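Local coordinates for probable oxidoreductase protein (Rhizobium etli, PDB 4FB5) that probably acts as an oxidoreductase of the GFO/IDH/MocA family, with a Rossmann-type domain expected to bind a nicotinamide dinucleotide, at residues A46-T49 with E55-R58; G37-L42 with D344-E349; L305-G310 with G316-L321. All blocks are in the same frame, centred on the assembly; numbering follows the deposited sequence.

Contacts 1 and 2 lie close together at the Rossmann domain, their centres about 12 Å apart, whereas contact 3 is remote, its centre about 38 Å from contact 1 and 32 Å from contact 2. Along the chain, helix 35-44 of contact 2 leads straight into helix 47-51 of contact 1. Contact 3 follows, as a hairpin in the mixed sheet, before the chain returns in helix 344-358 to complete contact 2. That helix also touches contact 1, since V47 CG1 lies 3.6 Å from I347 O. A late helix is thereby packed against early Rossmann helices, while the hairpin at 305-321 lies at subunit interfaces, its outer strand pairing with the third subunit. Contacts 1 and 2 both border the second subunit.

Contact 1 of 3, residues A46-T49 with E55-R58; sequences AVKT and ERPR
K48 NZ, weakly hydrogen-bonded to the O of G75 of the second subunit, ends a chain that passes over the backbone of E55 and R56. No hydrogen bond crosses between the segments; the lysine touches through its methylenes, K48 CE lying 3.4 Å from the backbone N of R56 and 4.0 Å from E55 CA. With CG anti to the backbone N (chi1 -161°), the lysine reaches across the gap nearly straight as far as CE, then bends at its last torsion toward the neighbouring subunit. Its CD also meets the CD of R56, 3.8 Å away, so the two long side chains share methylene packing. R56 turns at chi2, and its NH2 makes a weak hydrogen bond to N45 OD1. The E55 carboxylate stays apart, with OE1 5.6 Å from K48 NZ, so any attraction between these charges is probably modest. A second, apolar patch is formed by V47, whose CG2 branch lies obliquely against the ring of P57, 4.0 Å from CG. The whole arrangement places the start of helix 47-51 beside the loop entering strand 58-63 of the parallel Rossmann sheet, while V47 also packs on C350 and R351 of helix 344-358.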
ATOM      1  N   ALA A  46      12.851 -26.830 -17.084  1.00 47.74           N
ATOM      2  CA  ALA A  46      13.127 -25.441 -17.462  1.00 47.51           C
ATOM      3  C   ALA A  46      14.453 -24.877 -17.034  1.00 47.41           C
ATOM      4  O   ALA A  46      14.903 -23.898 -17.614  1.00 47.22           O
ATOM      5  CB  ALA A  46      12.020 -24.535 -16.978  1.00 48.67           C
ATOM      6  N   VAL A  47      15.058 -25.446 -16.005  1.00 47.87           N
ATOM      7  CA  VAL A  47      16.334 -24.945 -15.517  1.00 48.79           C
ATOM      8  C   VAL A  47      17.247 -24.538 -16.634  1.00 50.31           C
ATOM      9  O   VAL A  47      17.816 -23.431 -16.597  1.00 50.89           O
ATOM     10  CB  VAL A  47      17.167 -25.973 -14.756  1.00 48.82           C
ATOM     11  CG1 VAL A  47      17.430 -25.497 -13.361  1.00 48.82           C
ATOM     12  CG2 VAL A  47      16.573 -27.383 -14.833  1.00 47.37           C
ATOM     13  N   LYS A  48      17.420 -25.434 -17.611  1.00 50.83           N
ATOM     14  CA  LYS A  48      18.448 -25.198 -18.594  1.00 51.99           C
ATOM     15  C   LYS A  48      18.121 -24.038 -19.462  1.00 51.38           C
ATOM     16  O   LYS A  48      18.966 -23.171 -19.599  1.00 51.79           O
ATOM     17  CB  LYS A  48      18.807 -26.425 -19.435  1.00 53.33           C
ATOM     18  CG  LYS A  48      20.170 -26.302 -20.129  1.00 54.81           C
ATOM     19  CD  LYS A  48      20.232 -27.280 -21.295  1.00 61.44           C
ATOM     20  CE  LYS A  48      21.662 -27.563 -21.769  1.00 64.38           C
ATOM     21  NZ  LYS A  48      22.091 -26.505 -22.750  1.00 67.28           N
ATOM     22  N   THR A  49      16.929 -24.001 -20.045  1.00 51.49           N
ATOM     23  CA  THR A  49      16.548 -22.813 -20.839  1.00 52.40           C
ATOM     24  C   THR A  49      16.649 -21.467 -20.095  1.00 52.94           C
ATOM     25  O   THR A  49      17.138 -20.490 -20.646  1.00 53.64           O
ATOM     26  CB  THR A  49      15.168 -22.904 -21.431  1.00 52.50           C
ATOM     27  OG1 THR A  49      14.999 -24.176 -22.075  1.00 53.02           O
ATOM     28  CG2 THR A  49      15.009 -21.797 -22.449  1.00 51.64           C
ATOM     29  N   GLU A  55      23.342 -28.918 -18.044  1.00 67.10           N
ATOM     30  CA  GLU A  55      23.054 -30.007 -18.955  1.00 67.58           C
ATOM     31  C   GLU A  55      21.553 -30.352 -18.885  1.00 67.07           C
ATOM     32  O   GLU A  55      21.036 -30.625 -17.805  1.00 66.67           O
ATOM     33  CB  GLU A  55      23.948 -31.202 -18.545  1.00 67.96           C
ATOM     34  CG  GLU A  55      24.737 -31.904 -19.698  1.00 70.45           C
ATOM     35  CD  GLU A  55      25.804 -31.013 -20.383  1.00 71.86           C
ATOM     36  OE1 GLU A  55      25.621 -30.694 -21.578  1.00 71.38           O
ATOM     37  OE2 GLU A  55      26.821 -30.642 -19.744  1.00 71.34           O
ATOM     38  N   ARG A  56      20.868 -30.335 -20.036  1.00 66.54           N
ATOM     39  CA  ARG A  56      19.419 -30.617 -20.111  1.00 65.91           C
ATOM     40  C   ARG A  56      19.073 -31.775 -19.221  1.00 64.88           C
ATOM     41  O   ARG A  56      19.511 -32.879 -19.447  1.00 65.27           O
ATOM     42  CB  ARG A  56      18.974 -30.931 -21.554  1.00 66.11           C
ATOM     43  CG  ARG A  56      17.473 -30.704 -21.870  1.00 68.30           C
ATOM     44  CD  ARG A  56      17.157 -29.261 -22.443  1.00 72.07           C
ATOM     45  NE  ARG A  56      15.722 -28.945 -22.661  1.00 73.09           N
ATOM     46  CZ  ARG A  56      14.702 -29.287 -21.856  1.00 73.95           C
ATOM     47  NH1 ARG A  56      14.905 -29.960 -20.712  1.00 74.25           N
ATOM     48  NH2 ARG A  56      13.459 -28.938 -22.186  1.00 72.13           N
ATOM     49  N   PRO A  57      18.312 -31.534 -18.169  1.00 64.33           N
ATOM     50  CA  PRO A  57      17.961 -32.747 -17.490  1.00 63.87           C
ATOM     51  C   PRO A  57      17.021 -33.546 -18.355  1.00 63.94           C
ATOM     52  O   PRO A  57      16.337 -32.992 -19.225  1.00 63.33           O
ATOM     53  CB  PRO A  57      17.252 -32.246 -16.248  1.00 63.79           C
ATOM     54  CG  PRO A  57      17.895 -30.937 -16.003  1.00 63.77           C
ATOM     55  CD  PRO A  57      18.017 -30.350 -17.358  1.00 63.80           C
ATOM     56  N   ARG A  58      17.048 -34.852 -18.115  1.00 64.53           N
ATOM     57  CA  ARG A  58      16.280 -35.856 -18.847  1.00 65.02           C
ATOM     58  C   ARG A  58      15.289 -36.486 -17.867  1.00 64.14           C
ATOM     59  O   ARG A  58      15.667 -36.943 -16.760  1.00 62.93           O
ATOM     60  CB  ARG A  58      17.219 -36.920 -19.466  1.00 65.74           C
ATOM     61  CG  ARG A  58      16.587 -37.840 -20.517  1.00 68.31           C
ATOM     62  CD  ARG A  58      17.664 -38.625 -21.297  1.00 74.32           C
ATOM     63  NE  ARG A  58      18.079 -39.885 -20.652  1.00 77.01           N
ATOM     64  CZ  ARG A  58      17.588 -41.104 -20.932  1.00 77.28           C
ATOM     65  NH1 ARG A  58      16.628 -41.270 -21.843  1.00 76.66           N
ATOM     66  NH2 ARG A  58      18.058 -42.172 -20.287  1.00 76.66           N
TER

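Contact 2 of 3, residues G37-L42 with D344-E349; sequences GKCHAL and DLKIIE
C39 meets K346 through its sulfur, which sits against the first methylenes of the lysine, SG being 3.6 Å from CB and 3.7 Å from CG. This position follows from the SG standing anti to the backbone N (chi1 -165°), on a CB already directed at helix 344-358. Farther along the same lysine, CE comes to 4.0 Å from H40 NE2, crossing the imidazole obliquely. No hydrogen bond links the two segments directly; their polar ends meet instead at E124. Its OE1 forms a salt bridge with K346 NZ and a hydrogen bond with H40 NE2, so one carboxylate oxygen ties the two side chains together. K346 NZ also donates a hydrogen bond to N153 OD1, and a long salt bridge to E349 OE1 at 3.7 Å lies within its own helix. In the next shell, S99 OG is hydrogen-bonded to H40 ND1, fixing the ring at both nitrogens. W122 meets the imidazole with planes at about 35°, and its NE1 is hydrogen-bonded to E349 OE1. These buried polar links join helix 35-44 to a helix far along the chain. G37 fits the last glycine of a GxGxxG pattern, consistent with the first helix of a dinucleotide-binding Rossmann fold, and E124 corresponds by sequence to the glutamate of the Glu-Lys-Pro motif of GFO/IDH/MocA enzymes.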
ATOM      1  N   GLY A  37       4.491 -32.262  -7.313  1.00 56.49           N
ATOM      2  CA  GLY A  37       5.083 -33.050  -8.393  1.00 54.03           C
ATOM      3  C   GLY A  37       5.153 -32.232  -9.665  1.00 52.33           C
ATOM      4  O   GLY A  37       6.193 -32.184 -10.362  1.00 52.55           O
ATOM      5  N   LYS A  38       4.038 -31.575  -9.964  1.00 50.23           N
ATOM      6  CA  LYS A  38       3.939 -30.709 -11.137  1.00 48.64           C
ATOM      7  C   LYS A  38       5.006 -29.625 -11.138  1.00 47.97           C
ATOM      8  O   LYS A  38       5.611 -29.335 -12.141  1.00 47.90           O
ATOM      9  CB  LYS A  38       2.562 -30.058 -11.201  1.00 47.99           C
ATOM     10  CG  LYS A  38       2.338 -29.321 -12.495  1.00 46.95           C
ATOM     11  CD  LYS A  38       0.876 -29.166 -12.792  1.00 43.51           C
ATOM     12  CE  LYS A  38       0.713 -28.065 -13.792  1.00 39.67           C
ATOM     13  NZ  LYS A  38      -0.685 -28.002 -14.203  1.00 36.02           N
ATOM     14  N   CYS A  39       5.231 -29.045  -9.984  1.00 47.20           N
ATOM     15  CA  CYS A  39       6.170 -27.988  -9.844  1.00 47.20           C
ATOM     16  C   CYS A  39       7.638 -28.457  -9.975  1.00 45.39           C
ATOM     17  O   CYS A  39       8.409 -27.836 -10.706  1.00 44.85           O
ATOM     18  CB  CYS A  39       5.898 -27.295  -8.517  1.00 48.00           C
ATOM     19  SG  CYS A  39       6.699 -25.702  -8.371  1.00 55.61           S
ATOM     20  N   HIS A  40       8.038 -29.541  -9.315  1.00 44.11           N
ATOM     21  CA  HIS A  40       9.345 -30.133  -9.665  1.00 43.33           C
ATOM     22  C   HIS A  40       9.375 -30.337 -11.169  1.00 42.88           C
ATOM     23  O   HIS A  40      10.292 -29.908 -11.835  1.00 43.19           O
ATOM     24  CB  HIS A  40       9.578 -31.502  -9.031  1.00 43.50           C
ATOM     25  CG  HIS A  40       9.936 -31.466  -7.576  1.00 43.95           C
ATOM     26  ND1 HIS A  40      10.995 -32.178  -7.058  1.00 43.00           N
ATOM     27  CD2 HIS A  40       9.375 -30.817  -6.528  1.00 45.03           C
ATOM     28  CE1 HIS A  40      11.086 -31.955  -5.760  1.00 42.48           C
ATOM     29  NE2 HIS A  40      10.107 -31.143  -5.409  1.00 44.72           N
ATOM     30  N   ALA A  41       8.353 -30.971 -11.732  1.00 42.45           N
ATOM     31  CA  ALA A  41       8.457 -31.325 -13.141  1.00 42.68           C
ATOM     32  C   ALA A  41       8.710 -30.090 -14.023  1.00 42.80           C
ATOM     33  O   ALA A  41       9.509 -30.124 -14.947  1.00 42.99           O
ATOM     34  CB  ALA A  41       7.219 -32.120 -13.600  1.00 42.37           C
ATOM     35  N   LEU A  42       8.036 -28.991 -13.706  1.00 42.63           N
ATOM     36  CA  LEU A  42       8.175 -27.794 -14.464  1.00 42.36           C
ATOM     37  C   LEU A  42       9.562 -27.229 -14.253  1.00 42.55           C
ATOM     38  O   LEU A  42      10.164 -26.632 -15.161  1.00 42.31           O
ATOM     39  CB  LEU A  42       7.149 -26.789 -13.994  1.00 42.61           C
ATOM     40  CG  LEU A  42       5.726 -26.923 -14.532  1.00 41.69           C
ATOM     41  CD1 LEU A  42       4.859 -25.861 -13.861  1.00 40.18           C
ATOM     42  CD2 LEU A  42       5.694 -26.793 -16.023  1.00 38.52           C
ATOM     43  N   ASP A 344       8.701 -19.885 -10.364  1.00 40.77           N
ATOM     44  CA  ASP A 344      10.043 -19.442 -10.645  1.00 41.32           C
ATOM     45  C   ASP A 344      11.016 -19.804  -9.495  1.00 41.40           C
ATOM     46  O   ASP A 344      12.201 -20.115  -9.727  1.00 42.13           O
ATOM     47  CB  ASP A 344      10.046 -17.969 -11.063  1.00 41.93           C
ATOM     48  CG  ASP A 344       9.287 -17.730 -12.429  1.00 46.25           C
ATOM     49  OD1 ASP A 344       9.361 -18.627 -13.323  1.00 48.01           O
ATOM     50  OD2 ASP A 344       8.624 -16.654 -12.613  1.00 46.43           O
ATOM     51  N   LEU A 345      10.512 -19.838  -8.268  1.00 40.55           N
ATOM     52  CA  LEU A 345      11.351 -20.168  -7.128  1.00 40.12           C
ATOM     53  C   LEU A 345      11.771 -21.628  -7.090  1.00 40.52           C
ATOM     54  O   LEU A 345      12.756 -21.968  -6.452  1.00 40.60           O
ATOM     55  CB  LEU A 345      10.618 -19.879  -5.833  1.00 39.64           C
ATOM     56  CG  LEU A 345      10.033 -18.494  -5.627  1.00 39.57           C
ATOM     57  CD1 LEU A 345       9.146 -18.571  -4.427  1.00 38.02           C
ATOM     58  CD2 LEU A 345      11.119 -17.474  -5.424  1.00 36.82           C
ATOM     59  N   LYS A 346      11.002 -22.500  -7.727  1.00 40.84           N
ATOM     60  CA  LYS A 346      11.360 -23.894  -7.752  1.00 41.33           C
ATOM     61  C   LYS A 346      12.465 -24.136  -8.775  1.00 41.65           C
ATOM     62  O   LYS A 346      13.304 -25.006  -8.561  1.00 42.31           O
ATOM     63  CB  LYS A 346      10.164 -24.796  -8.041  1.00 41.45           C
ATOM     64  CG  LYS A 346      10.197 -26.129  -7.253  1.00 42.58           C
ATOM     65  CD  LYS A 346       9.994 -25.893  -5.754  1.00 45.05           C
ATOM     66  CE  LYS A 346      10.207 -27.137  -4.897  1.00 46.56           C
ATOM     67  NZ  LYS A 346       9.578 -26.970  -3.522  1.00 48.37           N
ATOM     68  N   ILE A 347      12.476 -23.358  -9.854  1.00 41.50           N
ATOM     69  CA  ILE A 347      13.494 -23.454 -10.898  1.00 41.53           C
ATOM     70  C   ILE A 347      14.874 -23.083 -10.331  1.00 42.49           C
ATOM     71  O   ILE A 347      15.869 -23.772 -10.559  1.00 42.89           O
ATOM     72  CB  ILE A 347      13.165 -22.499 -12.068  1.00 41.27           C
ATOM     73  CG1 ILE A 347      11.873 -22.899 -12.770  1.00 39.73           C
ATOM     74  CG2 ILE A 347      14.324 -22.416 -13.037  1.00 40.35           C
ATOM     75  CD1 ILE A 347      11.413 -21.910 -13.850  1.00 38.77           C
ATOM     76  N   ILE A 348      14.927 -21.987  -9.578  1.00 43.20           N
ATOM     77  CA  ILE A 348      16.152 -21.553  -8.917  1.00 42.85           C
ATOM     78  C   ILE A 348      16.609 -22.634  -7.932  1.00 44.18           C
ATOM     79  O   ILE A 348      17.765 -23.035  -7.932  1.00 44.80           O
ATOM     80  CB  ILE A 348      15.890 -20.238  -8.210  1.00 42.13           C
ATOM     81  CG1 ILE A 348      15.690 -19.136  -9.248  1.00 40.33           C
ATOM     82  CG2 ILE A 348      16.993 -19.896  -7.249  1.00 42.47           C
ATOM     83  CD1 ILE A 348      14.938 -17.912  -8.742  1.00 33.16           C
ATOM     84  N   GLU A 349      15.705 -23.134  -7.099  1.00 45.35           N
ATOM     85  CA  GLU A 349      16.064 -24.234  -6.188  1.00 46.56           C
ATOM     86  C   GLU A 349      16.606 -25.467  -6.954  1.00 47.16           C
ATOM     87  O   GLU A 349      17.574 -26.065  -6.551  1.00 47.05           O
ATOM     88  CB  GLU A 349      14.865 -24.620  -5.336  1.00 46.48           C
ATOM     89  CG  GLU A 349      15.149 -25.716  -4.343  1.00 48.04           C
ATOM     90  CD  GLU A 349      13.990 -25.953  -3.395  1.00 52.94           C
ATOM     91  OE1 GLU A 349      13.228 -26.906  -3.682  1.00 52.29           O
ATOM     92  OE2 GLU A 349      13.844 -25.187  -2.386  1.00 55.22           O
TER

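Contact 3 of 3, residues L305-G310 with G316-L321; sequences LYQAEG and GFRKIL
L305 and R318 form an antiparallel hydrogen-bonded pair, joined by L305 N to R318 O at 2.9 Å and by R318 N to L305 O at 2.7 Å, in strand segments whose directions differ by 142°. F317 CA makes a CA-H...O contact of 3.5 Å with L305 O. Of the side chains, Y306 and F317 form an edge-to-face (T-shaped) aromatic pair: the tyrosine edge is turned toward the phenylalanine face, with ring planes at 64° and centroids 5.5 Å apart. Y306 CB adds a CH-pi contact, 3.7 Å from the centroid of the F317 ring and over its face. CG of Y306, anti to the backbone N (chi1 -178°), carries the tyrosine ring alongside G316, and CD1 lies 3.4 Å from the glycine C. Together the strands make a beta hairpin at the margin of the mixed sheet of the GFO/IDH/MocA C-terminal domain. Within the tetramer that margin is not an end, because F317, R318 and K319 pair antiparallel with a strand of the third subunit, continuing the sheet across the interface. L305 packs its CB against I320 CD1, 4.0 Å away, the two side chains lying askew. On the same face, the extended Q307 side chain brings OE1 to the edge of the R318 guanidinium, near its plane, but the angle is too poor for a hydrogen bond. The Y306 hydroxyl has hydrogen-bonding partners in Q315 NE2 and in K279 NZ of the fourth subunit. R318 also packs on R318 of the third subunit, and the F317 side chain rests on S292 and L294 of strand 291-296.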
ATOM      1  N   LEU A 305      13.284  -1.023   2.482  1.00 28.28           N
ATOM      2  CA  LEU A 305      14.544  -0.857   3.207  1.00 27.95           C
ATOM      3  C   LEU A 305      14.686   0.537   3.779  1.00 27.62           C
ATOM      4  O   LEU A 305      14.573   1.512   3.048  1.00 27.35           O
ATOM      5  CB  LEU A 305      15.733  -1.120   2.261  1.00 27.57           C
ATOM      6  CG  LEU A 305      17.111  -0.654   2.757  1.00 27.40           C
ATOM      7  CD1 LEU A 305      17.614  -1.594   3.768  1.00 26.61           C
ATOM      8  CD2 LEU A 305      18.129  -0.562   1.650  1.00 25.92           C
ATOM      9  N   TYR A 306      14.928   0.630   5.082  1.00 27.95           N
ATOM     10  CA  TYR A 306      15.081   1.938   5.751  1.00 28.51           C
ATOM     11  C   TYR A 306      16.486   2.155   6.247  1.00 30.26           C
ATOM     12  O   TYR A 306      16.990   1.331   7.021  1.00 29.43           O
ATOM     13  CB  TYR A 306      14.189   2.057   6.970  1.00 27.19           C
ATOM     14  CG  TYR A 306      14.294   3.402   7.636  1.00 25.52           C
ATOM     15  CD1 TYR A 306      13.298   4.354   7.454  1.00 23.53           C
ATOM     16  CD2 TYR A 306      15.423   3.753   8.408  1.00 24.00           C
ATOM     17  CE1 TYR A 306      13.361   5.593   8.055  1.00 22.00           C
ATOM     18  CE2 TYR A 306      15.516   4.977   9.030  1.00 23.74           C
ATOM     19  CZ  TYR A 306      14.476   5.900   8.855  1.00 24.51           C
ATOM     20  OH  TYR A 306      14.539   7.116   9.455  1.00 19.77           O
ATOM     21  N   GLN A 307      17.087   3.282   5.855  1.00 32.19           N
ATOM     22  CA  GLN A 307      18.438   3.585   6.252  1.00 34.13           C
ATOM     23  C   GLN A 307      18.579   4.832   7.048  1.00 35.84           C
ATOM     24  O   GLN A 307      18.351   5.877   6.541  1.00 37.03           O
ATOM     25  CB  GLN A 307      19.270   3.733   5.048  1.00 33.72           C
ATOM     26  CG  GLN A 307      19.731   2.423   4.572  1.00 36.59           C
ATOM     27  CD  GLN A 307      20.536   2.568   3.311  1.00 40.47           C
ATOM     28  OE1 GLN A 307      19.981   2.652   2.226  1.00 42.47           O
ATOM     29  NE2 GLN A 307      21.853   2.610   3.447  1.00 43.18           N
ATOM     30  N   ALA A 308      19.010   4.717   8.296  1.00 38.40           N
ATOM     31  CA  ALA A 308      19.266   5.855   9.143  1.00 40.74           C
ATOM     32  C   ALA A 308      20.518   6.545   8.613  1.00 42.84           C
ATOM     33  O   ALA A 308      21.600   6.405   9.176  1.00 43.95           O
ATOM     34  CB  ALA A 308      19.483   5.372  10.572  1.00 40.42           C
ATOM     35  N   GLU A 309      20.377   7.283   7.529  1.00 44.63           N
ATOM     36  CA  GLU A 309      21.525   7.662   6.712  1.00 47.29           C
ATOM     37  C   GLU A 309      21.029   8.767   5.820  1.00 47.09           C
ATOM     38  O   GLU A 309      20.269   8.509   4.863  1.00 47.92           O
ATOM     39  CB  GLU A 309      21.950   6.487   5.793  1.00 48.40           C
ATOM     40  CG  GLU A 309      23.479   6.240   5.654  1.00 55.13           C
ATOM     41  CD  GLU A 309      23.950   6.089   4.188  1.00 62.44           C
ATOM     42  OE1 GLU A 309      23.809   4.996   3.590  1.00 64.00           O
ATOM     43  OE2 GLU A 309      24.490   7.085   3.630  1.00 67.49           O
ATOM     44  N   GLY A 310      21.415   9.995   6.127  1.00 46.21           N
ATOM     45  CA  GLY A 310      21.040  11.105   5.270  1.00 45.58           C
ATOM     46  C   GLY A 310      20.196  12.130   5.981  1.00 45.12           C
ATOM     47  O   GLY A 310      20.003  12.046   7.192  1.00 44.72           O
ATOM     48  N   GLY A 316      12.896   7.352   5.161  1.00 30.03           N
ATOM     49  CA  GLY A 316      11.770   6.512   5.165  1.00 28.63           C
ATOM     50  C   GLY A 316      12.149   5.301   4.412  1.00 28.71           C
ATOM     51  O   GLY A 316      13.221   5.216   3.815  1.00 28.10           O
ATOM     52  N   PHE A 317      11.240   4.350   4.426  1.00 28.22           N
ATOM     53  CA  PHE A 317      11.498   3.091   3.800  1.00 27.39           C
ATOM     54  C   PHE A 317      11.530   3.224   2.328  1.00 27.56           C
ATOM     55  O   PHE A 317      10.657   3.883   1.765  1.00 27.23           O
ATOM     56  CB  PHE A 317      10.339   2.184   4.153  1.00 26.67           C
ATOM     57  CG  PHE A 317      10.521   1.500   5.438  1.00 24.21           C
ATOM     58  CD1 PHE A 317      11.320   0.379   5.512  1.00 15.93           C
ATOM     59  CD2 PHE A 317       9.933   2.012   6.596  1.00 20.53           C
ATOM     60  CE1 PHE A 317      11.502  -0.281   6.742  1.00 15.92           C
ATOM     61  CE2 PHE A 317      10.107   1.379   7.794  1.00 20.86           C
ATOM     62  CZ  PHE A 317      10.889   0.180   7.860  1.00 19.86           C
ATOM     63  N   ARG A 318      12.455   2.543   1.674  1.00 27.18           N
ATOM     64  CA  ARG A 318      12.378   2.547   0.242  1.00 27.43           C
ATOM     65  C   ARG A 318      11.818   1.296  -0.290  1.00 26.56           C
ATOM     66  O   ARG A 318      12.297   0.219   0.053  1.00 26.15           O
ATOM     67  CB  ARG A 318      13.752   2.745  -0.371  1.00 29.01           C
ATOM     68  CG  ARG A 318      13.944   4.124  -0.903  1.00 34.39           C
ATOM     69  CD  ARG A 318      15.257   4.233  -1.656  1.00 44.08           C
ATOM     70  NE  ARG A 318      16.285   3.726  -0.774  1.00 48.84           N
ATOM     71  CZ  ARG A 318      17.543   4.066  -0.858  1.00 49.59           C
ATOM     72  NH1 ARG A 318      17.895   4.909  -1.830  1.00 51.09           N
ATOM     73  NH2 ARG A 318      18.407   3.548   0.021  1.00 47.55           N
ATOM     74  N   LYS A 319      10.857   1.438  -1.199  1.00 26.42           N
ATOM     75  CA  LYS A 319      10.235   0.300  -1.875  1.00 26.46           C
ATOM     76  C   LYS A 319      11.090  -0.093  -3.098  1.00 26.93           C
ATOM     77  O   LYS A 319      11.089   0.578  -4.133  1.00 26.26           O
ATOM     78  CB  LYS A 319       8.789   0.638  -2.261  1.00 26.53           C
ATOM     79  CG  LYS A 319       7.949  -0.562  -2.816  1.00 29.54           C
ATOM     80  CD  LYS A 319       6.465  -0.380  -2.464  1.00 33.10           C
ATOM     81  CE  LYS A 319       5.640  -0.107  -3.662  1.00 35.46           C
ATOM     82  NZ  LYS A 319       4.297   0.498  -3.325  1.00 37.06           N
ATOM     83  N   ILE A 320      11.832  -1.173  -2.963  1.00 27.37           N
ATOM     84  CA  ILE A 320      12.744  -1.589  -4.006  1.00 28.16           C
ATOM     85  C   ILE A 320      12.201  -2.764  -4.803  1.00 27.69           C
ATOM     86  O   ILE A 320      11.967  -3.827  -4.227  1.00 26.66           O
ATOM     87  CB  ILE A 320      14.069  -2.011  -3.363  1.00 29.24           C
ATOM     88  CG1 ILE A 320      14.662  -0.820  -2.619  1.00 29.92           C
ATOM     89  CG2 ILE A 320      15.053  -2.622  -4.433  1.00 30.11           C
ATOM     90  CD1 ILE A 320      15.820  -1.207  -1.783  1.00 28.66           C
ATOM     91  N   LEU A 321      12.026  -2.585  -6.124  1.00 27.57           N
ATOM     92  CA  LEU A 321      11.464  -3.641  -6.989  1.00 27.60           C
ATOM     93  C   LEU A 321      12.477  -4.634  -7.568  1.00 29.41           C
ATOM     94  O   LEU A 321      13.586  -4.261  -8.048  1.00 30.90           O
ATOM     95  CB  LEU A 321      10.623  -3.030  -8.083  1.00 26.34           C
ATOM     96  CG  LEU A 321       9.574  -1.995  -7.601  1.00 28.64           C
ATOM     97  CD1 LEU A 321       8.855  -1.363  -8.785  1.00 26.77           C
ATOM     98  CD2 LEU A 321       8.535  -2.518  -6.556  1.00 23.97           C
TER